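Side-chain contacts in bifunctional thiamine biosynthesis protein ThiDN (Methanocaldococcus jannaschii DSM 2661, PDB 2PHP), which probably makes thiamine phosphate, by phosphorylating hydroxymethylpyrimidine and condensing its diphosphate with a thiazole phosphate, the latter step in the C-terminal ThiN domain described here: residues B[87-92]-B[137-142]; B[99-104]-B[147-152]; B[111-116]-B[171-176]. One frame throughout, in Å; residues are numbered along the deposited sequence.

Contact 1: residues B[87-92]-B[137-142]; sequences SKFNPE and ACEKFG
Phe89 and Cys138 face each other with matching first torsions: CG of Phe89 and SG of Cys138 each lie anti to their own carbonyl carbon. The chi1 of -70° directs the phenylalanine ring from segment 87-92 toward the last turn of helix 129-141, and that of -71° sets the cysteine sulfur obliquely to it. The helix backbone presents CB of Cys138 almost exactly on the ring axis, 3.6 Å from the centroid of Phe89. The result is a CH-pi contact in which the methylene is about equally far from all six ring carbons. The thiol adds a sulfur-aromatic contact, with SG of Cys138 4.6 Å from the same centroid. Glu139 approaches elsewhere on the ring: its CG meets CZ of Phe89 at 3.5 Å, at the edge and near the ring plane, while its extended chain runs across the phenylalanine at about a right angle. The aliphatic part of the glutamate thus does the touching. Just past the aromatic residue, an Asx turn folds the chain, Glu92 N giving a hydrogen bond of 2.9 Å to OD1 of Asn90 from above the carbonyl plane. Phe89 also rests on Val144 in the loop beyond the helix, and Cys138 reaches Ile148, so the contact joins the loop between helix 77-87 and strand 95-100 to the C-terminal end of helix 129-141, where that helix packs on the sheet at strand 147-150.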
ATOM      1  N   SER B  87     -23.238  18.487  14.743  1.00 37.64           N
ATOM      2  CA  SER B  87     -24.572  17.961  14.467  1.00 39.41           C
ATOM      3  C   SER B  87     -25.615  18.484  15.456  1.00 39.58           C
ATOM      4  O   SER B  87     -26.806  18.504  15.147  1.00 40.50           O
ATOM      5  CB  SER B  87     -24.570  16.423  14.462  1.00 39.51           C
ATOM      6  OG  SER B  87     -24.337  15.884  15.751  1.00 40.56           O
ATOM      7  N   LYS B  88     -25.166  18.908  16.636  1.00 39.20           N
ATOM      8  CA  LYS B  88     -26.062  19.451  17.660  1.00 39.75           C
ATOM      9  C   LYS B  88     -26.647  20.788  17.201  1.00 40.36           C
ATOM     10  O   LYS B  88     -27.689  21.229  17.697  1.00 41.08           O
ATOM     11  CB  LYS B  88     -25.309  19.653  18.980  1.00 40.16           C
ATOM     12  CG  LYS B  88     -24.800  18.364  19.629  1.00 43.51           C
ATOM     13  CD  LYS B  88     -25.949  17.425  19.964  1.00 47.33           C
ATOM     14  CE  LYS B  88     -25.474  16.146  20.661  1.00 50.96           C
ATOM     15  NZ  LYS B  88     -26.627  15.264  21.059  1.00 51.31           N
ATOM     16  N   PHE B  89     -25.965  21.434  16.256  1.00 39.55           N
ATOM     17  CA  PHE B  89     -26.413  22.711  15.713  1.00 38.81           C
ATOM     18  C   PHE B  89     -27.169  22.506  14.409  1.00 38.91           C
ATOM     19  O   PHE B  89     -28.131  23.217  14.125  1.00 39.83           O
ATOM     20  CB  PHE B  89     -25.216  23.631  15.484  1.00 39.70           C
ATOM     21  CG  PHE B  89     -24.586  24.113  16.751  1.00 40.42           C
ATOM     22  CD1 PHE B  89     -24.891  25.372  17.256  1.00 40.44           C
ATOM     23  CD2 PHE B  89     -23.723  23.289  17.466  1.00 40.21           C
ATOM     24  CE1 PHE B  89     -24.345  25.806  18.462  1.00 41.93           C
ATOM     25  CE2 PHE B  89     -23.173  23.708  18.668  1.00 42.13           C
ATOM     26  CZ  PHE B  89     -23.485  24.973  19.171  1.00 42.88           C
ATOM     27  N   ASN B  90     -26.734  21.527  13.621  1.00 36.94           N
ATOM     28  CA  ASN B  90     -27.381  21.215  12.353  1.00 35.70           C
ATOM     29  C   ASN B  90     -27.200  19.717  12.094  1.00 36.83           C
ATOM     30  O   ASN B  90     -26.149  19.283  11.623  1.00 36.97           O
ATOM     31  CB  ASN B  90     -26.749  22.031  11.218  1.00 33.47           C
ATOM     32  CG  ASN B  90     -27.383  21.741   9.866  1.00 34.99           C
ATOM     33  OD1 ASN B  90     -28.263  20.892   9.758  1.00 35.02           O
ATOM     34  ND2 ASN B  90     -26.934  22.444   8.828  1.00 33.17           N
ATOM     35  N   PRO B  91     -28.234  18.911  12.383  1.00 36.94           N
ATOM     36  CA  PRO B  91     -28.154  17.462  12.177  1.00 36.11           C
ATOM     37  C   PRO B  91     -27.879  17.051  10.733  1.00 35.50           C
ATOM     38  O   PRO B  91     -27.615  15.882  10.468  1.00 36.92           O
ATOM     39  CB  PRO B  91     -29.507  16.968  12.685  1.00 36.49           C
ATOM     40  CG  PRO B  91     -30.415  18.094  12.323  1.00 38.50           C
ATOM     41  CD  PRO B  91     -29.608  19.309  12.738  1.00 37.24           C
ATOM     42  N   GLU B  92     -27.936  18.005   9.808  1.00 32.41           N
ATOM     43  CA  GLU B  92     -27.671  17.713   8.403  1.00 33.06           C
ATOM     44  C   GLU B  92     -26.172  17.555   8.144  1.00 30.54           C
ATOM     45  O   GLU B  92     -25.766  16.989   7.136  1.00 29.80           O
ATOM     46  CB  GLU B  92     -28.204  18.833   7.499  1.00 38.07           C
ATOM     47  CG  GLU B  92     -29.606  18.618   6.949  1.00 46.76           C
ATOM     48  CD  GLU B  92     -29.971  19.654   5.889  1.00 51.57           C
ATOM     49  OE1 GLU B  92     -31.057  19.526   5.290  1.00 55.50           O
ATOM     50  OE2 GLU B  92     -29.179  20.595   5.653  1.00 54.95           O
ATOM     51  N   ALA B 137     -17.125  27.744  18.186  1.00 40.23           N
ATOM     52  CA  ALA B 137     -17.122  28.213  16.808  1.00 40.37           C
ATOM     53  C   ALA B 137     -18.526  28.275  16.222  1.00 41.22           C
ATOM     54  O   ALA B 137     -18.861  29.203  15.485  1.00 41.87           O
ATOM     55  CB  ALA B 137     -16.242  27.307  15.944  1.00 40.01           C
ATOM     56  N   CYS B 138     -19.346  27.280  16.534  1.00 40.70           N
ATOM     57  CA  CYS B 138     -20.701  27.261  16.015  1.00 42.87           C
ATOM     58  C   CYS B 138     -21.596  28.289  16.721  1.00 43.88           C
ATOM     59  O   CYS B 138     -22.350  29.008  16.064  1.00 43.55           O
ATOM     60  CB  CYS B 138     -21.280  25.841  16.121  1.00 42.13           C
ATOM     61  SG  CYS B 138     -20.527  24.664  14.934  1.00 39.84           S
ATOM     62  N   GLU B 139     -21.499  28.378  18.047  1.00 45.63           N
ATOM     63  CA  GLU B 139     -22.308  29.343  18.793  1.00 47.40           C
ATOM     64  C   GLU B 139     -21.944  30.755  18.341  1.00 47.19           C
ATOM     65  O   GLU B 139     -22.799  31.634  18.267  1.00 47.69           O
ATOM     66  CB  GLU B 139     -22.071  29.200  20.305  1.00 47.51           C
ATOM     67  CG  GLU B 139     -22.342  27.800  20.841  1.00 50.73           C
ATOM     68  CD  GLU B 139     -22.270  27.712  22.358  1.00 52.57           C
ATOM     69  OE1 GLU B 139     -21.372  28.343  22.956  1.00 53.85           O
ATOM     70  OE2 GLU B 139     -23.106  26.996  22.955  1.00 53.32           O
ATOM     71  N   LYS B 140     -20.670  30.962  18.026  1.00 47.12           N
ATOM     72  CA  LYS B 140     -20.189  32.263  17.578  1.00 46.49           C
ATOM     73  C   LYS B 140     -20.712  32.606  16.183  1.00 46.53           C
ATOM     74  O   LYS B 140     -20.919  33.777  15.860  1.00 45.94           O
ATOM     75  CB  LYS B 140     -18.658  32.278  17.570  1.00 47.52           C
ATOM     76  CG  LYS B 140     -18.056  33.551  17.006  1.00 48.76           C
ATOM     77  CD  LYS B 140     -16.571  33.395  16.674  1.00 51.31           C
ATOM     78  CE  LYS B 140     -15.672  33.338  17.912  1.00 52.45           C
ATOM     79  NZ  LYS B 140     -15.892  32.147  18.782  1.00 53.83           N
ATOM     80  N   PHE B 141     -20.925  31.581  15.361  1.00 45.33           N
ATOM     81  CA  PHE B 141     -21.411  31.771  13.996  1.00 44.01           C
ATOM     82  C   PHE B 141     -22.935  31.735  13.922  1.00 44.06           C
ATOM     83  O   PHE B 141     -23.529  32.229  12.961  1.00 45.16           O
ATOM     84  CB  PHE B 141     -20.828  30.679  13.095  1.00 43.30           C
ATOM     85  CG  PHE B 141     -21.286  30.751  11.668  1.00 42.55           C
ATOM     86  CD1 PHE B 141     -20.815  31.747  10.817  1.00 42.26           C
ATOM     87  CD2 PHE B 141     -22.184  29.811  11.168  1.00 43.17           C
ATOM     88  CE1 PHE B 141     -21.230  31.809   9.486  1.00 41.80           C
ATOM     89  CE2 PHE B 141     -22.606  29.861   9.838  1.00 42.35           C
ATOM     90  CZ  PHE B 141     -22.128  30.863   8.994  1.00 42.08           C
ATOM     91  N   GLY B 142     -23.564  31.148  14.934  1.00 43.50           N
ATOM     92  CA  GLY B 142     -25.012  31.049  14.947  1.00 44.26           C
ATOM     93  C   GLY B 142     -25.463  29.856  14.121  1.00 44.75           C
ATOM     94  O   GLY B 142     -26.574  29.836  13.583  1.00 44.86           O
TER

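Contact 2: residues B[99-104]-B[147-152]; sequences IKYDGG and IIYDRG
Tyr101, between strand 95-100 and helix 103-109, makes the contacts of segment 99-104 with strand 147-150 and the turn after it. Its CG lies opposite the backbone N (chi1 167°), which sends the ring toward Tyr149. The two rings are inclined by 28° and displaced, so that one covers little of the other, with centroids separated by 5.8 Å; they meet through CE1 of Tyr101 and CD1 of Tyr149 at 3.7 Å. Over one face of the Tyr101 ring, toward the rim, stands the carbonyl O of Asp150. At the far end, the OH of Tyr101 lies 3.7 Å from CG of Arg151, whose chain runs alongside and points the same way. Asp102 is the N-cap of helix 103-109, its OD1 bonded to the backbone N of Leu105, and the backbone N of Gly103 stands over the opposite face of the Tyr101 ring. Across the contact, the CB of Asp150 points away, and its OD2 accepts from Gly152 N in an Asx turn, while Arg120 and Arg161 form salt bridges with the carboxylate. The chemistry is therefore divided: aromatic and aliphatic surfaces join the segments, whereas the buried charge of Asp150 is probably balanced by two arginines beyond them, which probably helps fix the turn.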
ATOM      1  N   ILE B  99      -7.578  19.976   7.041  1.00 28.83           N
ATOM      2  CA  ILE B  99      -6.539  20.304   6.068  1.00 27.36           C
ATOM      3  C   ILE B  99      -5.576  21.340   6.639  1.00 27.61           C
ATOM      4  O   ILE B  99      -5.862  21.979   7.658  1.00 26.56           O
ATOM      5  CB  ILE B  99      -7.137  20.843   4.748  1.00 29.11           C
ATOM      6  CG1 ILE B  99      -7.783  22.209   4.976  1.00 27.20           C
ATOM      7  CG2 ILE B  99      -8.170  19.860   4.209  1.00 27.49           C
ATOM      8  CD1 ILE B  99      -8.369  22.805   3.703  1.00 30.51           C
ATOM      9  N   LYS B 100      -4.430  21.488   5.990  1.00 26.83           N
ATOM     10  CA  LYS B 100      -3.420  22.420   6.453  1.00 29.32           C
ATOM     11  C   LYS B 100      -3.937  23.858   6.545  1.00 29.22           C
ATOM     12  O   LYS B 100      -4.711  24.324   5.703  1.00 27.23           O
ATOM     13  CB  LYS B 100      -2.205  22.343   5.537  1.00 30.74           C
ATOM     14  CG  LYS B 100      -1.042  23.203   5.964  1.00 35.26           C
ATOM     15  CD  LYS B 100       0.026  23.216   4.883  1.00 38.49           C
ATOM     16  CE  LYS B 100       1.272  23.953   5.348  1.00 38.51           C
ATOM     17  NZ  LYS B 100       2.269  24.003   4.249  1.00 43.02           N
ATOM     18  N   TYR B 101      -3.504  24.552   7.590  1.00 30.87           N
ATOM     19  CA  TYR B 101      -3.908  25.928   7.831  1.00 33.16           C
ATOM     20  C   TYR B 101      -2.984  26.949   7.174  1.00 33.00           C
ATOM     21  O   TYR B 101      -1.798  26.700   7.006  1.00 31.01           O
ATOM     22  CB  TYR B 101      -3.933  26.192   9.334  1.00 34.54           C
ATOM     23  CG  TYR B 101      -4.042  27.657   9.686  1.00 39.74           C
ATOM     24  CD1 TYR B 101      -5.282  28.300   9.720  1.00 41.48           C
ATOM     25  CD2 TYR B 101      -2.905  28.404   9.996  1.00 40.76           C
ATOM     26  CE1 TYR B 101      -5.387  29.643  10.061  1.00 43.41           C
ATOM     27  CE2 TYR B 101      -2.996  29.747  10.338  1.00 42.74           C
ATOM     28  CZ  TYR B 101      -4.240  30.361  10.372  1.00 45.25           C
ATOM     29  OH  TYR B 101      -4.344  31.684  10.745  1.00 46.70           O
ATOM     30  N   ASP B 102      -3.542  28.105   6.826  1.00 33.64           N
ATOM     31  CA  ASP B 102      -2.780  29.202   6.223  1.00 34.77           C
ATOM     32  C   ASP B 102      -3.590  30.493   6.356  1.00 35.64           C
ATOM     33  O   ASP B 102      -4.694  30.594   5.821  1.00 34.45           O
ATOM     34  CB  ASP B 102      -2.484  28.919   4.749  1.00 35.82           C
ATOM     35  CG  ASP B 102      -1.708  30.051   4.077  1.00 38.43           C
ATOM     36  OD1 ASP B 102      -2.216  31.195   4.031  1.00 38.77           O
ATOM     37  OD2 ASP B 102      -0.591  29.797   3.588  1.00 37.53           O
ATOM     38  N   GLY B 103      -3.034  31.466   7.080  1.00 36.01           N
ATOM     39  CA  GLY B 103      -3.716  32.734   7.294  1.00 37.56           C
ATOM     40  C   GLY B 103      -4.159  33.458   6.030  1.00 38.68           C
ATOM     41  O   GLY B 103      -5.304  33.913   5.932  1.00 38.90           O
ATOM     42  N   GLY B 104      -3.250  33.570   5.065  1.00 37.68           N
ATOM     43  CA  GLY B 104      -3.585  34.235   3.825  1.00 37.89           C
ATOM     44  C   GLY B 104      -4.732  33.534   3.127  1.00 37.70           C
ATOM     45  O   GLY B 104      -5.638  34.181   2.596  1.00 37.06           O
ATOM     46  N   ILE B 147     -16.327  26.272   7.410  1.00 33.36           N
ATOM     47  CA  ILE B 147     -14.989  26.123   7.952  1.00 31.55           C
ATOM     48  C   ILE B 147     -14.849  26.528   9.409  1.00 32.26           C
ATOM     49  O   ILE B 147     -15.395  27.544   9.849  1.00 32.20           O
ATOM     50  CB  ILE B 147     -13.991  26.973   7.128  1.00 31.92           C
ATOM     51  CG1 ILE B 147     -13.999  26.515   5.668  1.00 33.08           C
ATOM     52  CG2 ILE B 147     -12.611  26.894   7.733  1.00 29.78           C
ATOM     53  CD1 ILE B 147     -13.164  27.380   4.741  1.00 36.96           C
ATOM     54  N   ILE B 148     -14.109  25.709  10.148  1.00 29.63           N
ATOM     55  CA  ILE B 148     -13.808  25.963  11.539  1.00 29.91           C
ATOM     56  C   ILE B 148     -12.294  25.795  11.596  1.00 31.39           C
ATOM     57  O   ILE B 148     -11.763  24.717  11.322  1.00 30.60           O
ATOM     58  CB  ILE B 148     -14.477  24.943  12.484  1.00 30.67           C
ATOM     59  CG1 ILE B 148     -15.996  25.134  12.470  1.00 30.03           C
ATOM     60  CG2 ILE B 148     -13.961  25.136  13.901  1.00 30.37           C
ATOM     61  CD1 ILE B 148     -16.728  24.245  13.436  1.00 32.53           C
ATOM     62  N   TYR B 149     -11.593  26.873  11.915  1.00 32.20           N
ATOM     63  CA  TYR B 149     -10.145  26.813  11.981  1.00 32.31           C
ATOM     64  C   TYR B 149      -9.698  27.336  13.327  1.00 32.13           C
ATOM     65  O   TYR B 149     -10.496  27.873  14.082  1.00 33.01           O
ATOM     66  CB  TYR B 149      -9.540  27.664  10.857  1.00 34.54           C
ATOM     67  CG  TYR B 149      -9.550  29.163  11.110  1.00 36.69           C
ATOM     68  CD1 TYR B 149      -8.553  29.768  11.881  1.00 38.37           C
ATOM     69  CD2 TYR B 149     -10.548  29.979  10.573  1.00 38.51           C
ATOM     70  CE1 TYR B 149      -8.547  31.147  12.105  1.00 37.93           C
ATOM     71  CE2 TYR B 149     -10.551  31.358  10.793  1.00 37.37           C
ATOM     72  CZ  TYR B 149      -9.548  31.935  11.559  1.00 39.48           C
ATOM     73  OH  TYR B 149      -9.547  33.296  11.776  1.00 38.88           O
ATOM     74  N   ASP B 150      -8.424  27.143  13.632  1.00 31.76           N
ATOM     75  CA  ASP B 150      -7.851  27.650  14.865  1.00 32.74           C
ATOM     76  C   ASP B 150      -6.376  27.882  14.563  1.00 34.38           C
ATOM     77  O   ASP B 150      -5.786  27.180  13.734  1.00 34.20           O
ATOM     78  CB  ASP B 150      -8.063  26.678  16.037  1.00 32.61           C
ATOM     79  CG  ASP B 150      -7.081  25.518  16.039  1.00 34.38           C
ATOM     80  OD1 ASP B 150      -7.195  24.630  15.170  1.00 34.74           O
ATOM     81  OD2 ASP B 150      -6.196  25.506  16.919  1.00 32.16           O
ATOM     82  N   ARG B 151      -5.785  28.879  15.214  1.00 34.66           N
ATOM     83  CA  ARG B 151      -4.397  29.226  14.958  1.00 36.04           C
ATOM     84  C   ARG B 151      -3.348  28.368  15.665  1.00 36.08           C
ATOM     85  O   ARG B 151      -2.155  28.696  15.657  1.00 34.95           O
ATOM     86  CB  ARG B 151      -4.184  30.716  15.255  1.00 39.00           C
ATOM     87  CG  ARG B 151      -5.037  31.620  14.364  1.00 44.27           C
ATOM     88  CD  ARG B 151      -4.457  33.035  14.206  1.00 51.13           C
ATOM     89  NE  ARG B 151      -5.161  34.046  15.003  1.00 56.17           N
ATOM     90  CZ  ARG B 151      -4.980  34.245  16.309  1.00 59.98           C
ATOM     91  NH1 ARG B 151      -4.108  33.505  16.988  1.00 61.85           N
ATOM     92  NH2 ARG B 151      -5.670  35.191  16.941  1.00 60.87           N
ATOM     93  N   GLY B 152      -3.788  27.261  16.253  1.00 34.57           N
ATOM     94  CA  GLY B 152      -2.860  26.371  16.926  1.00 35.59           C
ATOM     95  C   GLY B 152      -2.572  26.765  18.356  1.00 36.38           C
ATOM     96  O   GLY B 152      -3.290  27.571  18.943  1.00 37.67           O
TER

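Contact 3: residues B[111-116]-B[171-176]; sequences DKFAVS and VKKVEV
Phe113 supplies the apolar contact, reaching from the coil ahead of strand 115-117 to one side of helix 167-185. Its CZ meets CG1 of Val176 at 4.0 Å, the methyl lying at the ring edge near its plane. Val176 holds that methyl anti to its backbone N (chi1 174°), on the side where the ring arrives. One turn earlier on the helix, CG of Lys173 comes within 4.0 Å of CE1 of Phe113, so the ring reaches across the i and i+3 positions; it also touches Ile177. Replacing Phe113 by an alanine would probably open a gap beside Val176 and leave the methylenes of Lys173 without their aromatic neighbour.

The polar interactions lie elsewhere. The extended chain of Lys173 carries its NZ away from Phe113 to a salt bridge with Asp146 OD1 and a hydrogen bond with Leu163 O. Asp146 OD2 in turn accepts from Ala114 N, so a single carboxylate ties the helix to the residue following the phenylalanine. Along the helix, regular i to i+4 backbone bonds such as Glu175 N to Val171 O, 3.0 Å, run through the segment. The arrangement is consistent with the AraD-like alpha/beta fold of the ThiN family, the long C-terminal helix packing against a mixed sheet near 115-117, an edge strand within this chain.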
ATOM      1  N   ASP B 111     -14.651  35.145   1.893  1.00 54.69           N
ATOM      2  CA  ASP B 111     -15.564  35.782   0.960  1.00 56.12           C
ATOM      3  C   ASP B 111     -16.388  34.742   0.193  1.00 55.74           C
ATOM      4  O   ASP B 111     -17.473  35.044  -0.315  1.00 57.07           O
ATOM      5  CB  ASP B 111     -14.775  36.654  -0.017  1.00 59.85           C
ATOM      6  CG  ASP B 111     -14.010  37.768   0.685  1.00 64.01           C
ATOM      7  OD1 ASP B 111     -14.661  38.648   1.295  1.00 65.24           O
ATOM      8  OD2 ASP B 111     -12.760  37.758   0.634  1.00 65.49           O
ATOM      9  N   LYS B 112     -15.882  33.511   0.131  1.00 53.84           N
ATOM     10  CA  LYS B 112     -16.560  32.424  -0.584  1.00 51.04           C
ATOM     11  C   LYS B 112     -17.147  31.366   0.355  1.00 48.40           C
ATOM     12  O   LYS B 112     -17.955  30.530  -0.058  1.00 47.35           O
ATOM     13  CB  LYS B 112     -15.576  31.752  -1.546  1.00 53.02           C
ATOM     14  CG  LYS B 112     -14.959  32.712  -2.543  1.00 55.75           C
ATOM     15  CD  LYS B 112     -13.822  32.065  -3.320  1.00 57.38           C
ATOM     16  CE  LYS B 112     -13.119  33.128  -4.165  1.00 57.88           C
ATOM     17  NZ  LYS B 112     -12.141  32.556  -5.130  1.00 58.47           N
ATOM     18  N   PHE B 113     -16.743  31.408   1.618  1.00 44.86           N
ATOM     19  CA  PHE B 113     -17.214  30.432   2.591  1.00 42.88           C
ATOM     20  C   PHE B 113     -17.584  31.048   3.930  1.00 41.76           C
ATOM     21  O   PHE B 113     -17.108  32.128   4.282  1.00 41.78           O
ATOM     22  CB  PHE B 113     -16.122  29.378   2.832  1.00 41.99           C
ATOM     23  CG  PHE B 113     -15.844  28.506   1.647  1.00 40.76           C
ATOM     24  CD1 PHE B 113     -16.725  27.489   1.297  1.00 40.56           C
ATOM     25  CD2 PHE B 113     -14.702  28.696   0.877  1.00 41.15           C
ATOM     26  CE1 PHE B 113     -16.472  26.668   0.198  1.00 40.39           C
ATOM     27  CE2 PHE B 113     -14.442  27.880  -0.226  1.00 40.85           C
ATOM     28  CZ  PHE B 113     -15.330  26.864  -0.563  1.00 39.05           C
ATOM     29  N   ALA B 114     -18.447  30.352   4.664  1.00 40.12           N
ATOM     30  CA  ALA B 114     -18.841  30.779   5.996  1.00 38.64           C
ATOM     31  C   ALA B 114     -17.705  30.241   6.856  1.00 39.14           C
ATOM     32  O   ALA B 114     -17.438  29.038   6.856  1.00 39.40           O
ATOM     33  CB  ALA B 114     -20.156  30.135   6.397  1.00 36.45           C
ATOM     34  N   VAL B 115     -17.036  31.133   7.577  1.00 38.79           N
ATOM     35  CA  VAL B 115     -15.903  30.760   8.414  1.00 38.07           C
ATOM     36  C   VAL B 115     -16.090  31.178   9.872  1.00 38.63           C
ATOM     37  O   VAL B 115     -16.647  32.235  10.167  1.00 39.93           O
ATOM     38  CB  VAL B 115     -14.601  31.417   7.887  1.00 38.23           C
ATOM     39  CG1 VAL B 115     -13.395  30.870   8.630  1.00 37.55           C
ATOM     40  CG2 VAL B 115     -14.465  31.185   6.394  1.00 39.05           C
ATOM     41  N   SER B 116     -15.617  30.333  10.779  1.00 37.00           N
ATOM     42  CA  SER B 116     -15.689  30.607  12.201  1.00 37.12           C
ATOM     43  C   SER B 116     -14.463  29.953  12.829  1.00 37.73           C
ATOM     44  O   SER B 116     -13.750  29.201  12.165  1.00 38.07           O
ATOM     45  CB  SER B 116     -16.977  30.038  12.797  1.00 36.19           C
ATOM     46  OG  SER B 116     -17.100  30.405  14.158  1.00 36.65           O
ATOM     47  N   VAL B 171     -15.259  17.184   0.092  1.00 29.33           N
ATOM     48  CA  VAL B 171     -14.167  17.121  -0.870  1.00 31.57           C
ATOM     49  C   VAL B 171     -14.313  18.153  -1.992  1.00 33.71           C
ATOM     50  O   VAL B 171     -13.310  18.673  -2.498  1.00 32.33           O
ATOM     51  CB  VAL B 171     -14.033  15.698  -1.454  1.00 30.04           C
ATOM     52  CG1 VAL B 171     -13.193  15.706  -2.709  1.00 33.08           C
ATOM     53  CG2 VAL B 171     -13.370  14.802  -0.417  1.00 31.89           C
ATOM     54  N   LYS B 172     -15.550  18.463  -2.371  1.00 34.39           N
ATOM     55  CA  LYS B 172     -15.776  19.464  -3.411  1.00 34.54           C
ATOM     56  C   LYS B 172     -15.331  20.832  -2.886  1.00 33.67           C
ATOM     57  O   LYS B 172     -14.671  21.579  -3.605  1.00 32.44           O
ATOM     58  CB  LYS B 172     -17.254  19.497  -3.820  1.00 37.01           C
ATOM     59  CG  LYS B 172     -17.731  18.232  -4.536  1.00 40.52           C
ATOM     60  CD  LYS B 172     -17.020  18.026  -5.865  1.00 42.77           C
ATOM     61  CE  LYS B 172     -17.523  16.773  -6.571  1.00 45.56           C
ATOM     62  NZ  LYS B 172     -19.012  16.789  -6.708  1.00 49.23           N
ATOM     63  N   LYS B 173     -15.681  21.152  -1.638  1.00 31.78           N
ATOM     64  CA  LYS B 173     -15.274  22.427  -1.039  1.00 31.81           C
ATOM     65  C   LYS B 173     -13.747  22.499  -0.961  1.00 31.75           C
ATOM     66  O   LYS B 173     -13.142  23.528  -1.298  1.00 30.57           O
ATOM     67  CB  LYS B 173     -15.855  22.591   0.372  1.00 31.92           C
ATOM     68  CG  LYS B 173     -17.368  22.725   0.418  1.00 32.91           C
ATOM     69  CD  LYS B 173     -17.870  22.902   1.849  1.00 31.74           C
ATOM     70  CE  LYS B 173     -19.380  22.722   1.938  1.00 30.71           C
ATOM     71  NZ  LYS B 173     -19.864  22.917   3.332  1.00 31.85           N
ATOM     72  N   VAL B 174     -13.134  21.404  -0.505  1.00 29.62           N
ATOM     73  CA  VAL B 174     -11.678  21.322  -0.385  1.00 29.07           C
ATOM     74  C   VAL B 174     -10.985  21.571  -1.725  1.00 30.38           C
ATOM     75  O   VAL B 174      -9.926  22.193  -1.774  1.00 30.09           O
ATOM     76  CB  VAL B 174     -11.228  19.939   0.156  1.00 27.10           C
ATOM     77  CG1 VAL B 174      -9.725  19.760  -0.054  1.00 26.42           C
ATOM     78  CG2 VAL B 174     -11.568  19.820   1.644  1.00 25.18           C
ATOM     79  N   GLU B 175     -11.577  21.080  -2.809  1.00 31.07           N
ATOM     80  CA  GLU B 175     -10.996  21.281  -4.132  1.00 32.97           C
ATOM     81  C   GLU B 175     -10.991  22.770  -4.481  1.00 32.92           C
ATOM     82  O   GLU B 175     -10.033  23.281  -5.052  1.00 31.83           O
ATOM     83  CB  GLU B 175     -11.790  20.507  -5.182  1.00 35.06           C
ATOM     84  CG  GLU B 175     -11.355  20.757  -6.621  1.00 39.23           C
ATOM     85  CD  GLU B 175     -12.163  19.937  -7.605  1.00 41.63           C
ATOM     86  OE1 GLU B 175     -13.403  19.911  -7.466  1.00 44.55           O
ATOM     87  OE2 GLU B 175     -11.566  19.326  -8.515  1.00 43.10           O
ATOM     88  N   VAL B 176     -12.069  23.461  -4.134  1.00 33.39           N
ATOM     89  CA  VAL B 176     -12.167  24.889  -4.404  1.00 34.92           C
ATOM     90  C   VAL B 176     -11.059  25.599  -3.630  1.00 34.81           C
ATOM     91  O   VAL B 176     -10.341  26.437  -4.184  1.00 34.40           O
ATOM     92  CB  VAL B 176     -13.549  25.443  -3.963  1.00 35.31           C
ATOM     93  CG1 VAL B 176     -13.578  26.962  -4.103  1.00 35.80           C
ATOM     94  CG2 VAL B 176     -14.653  24.807  -4.804  1.00 36.08           C
TER

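All three contacts centre on an aromatic residue, but their settings differ. Contact 3 lies at the surface, whereas contacts 1 and 2 are partly buried, each with one buried residue among those that touch. Contacts 2 and 3 reach the same sheet through the neighbouring parallel strands 147-150 and 115-117, joined by backbone bonds such as Ile147 O to Ser116 N, 2.9 Å. Contact 1 meets both through helix 129-141: Ala137 packs on Ile148, and its carbonyl is probably hydrogen-bonded to Ser116 OG. The chemistry shifts accordingly, from a methylene over a ring face with an oblique sulfur, through displaced tyrosines near a buried carboxylate, to aliphatic groups of one helix against a ring at the surface.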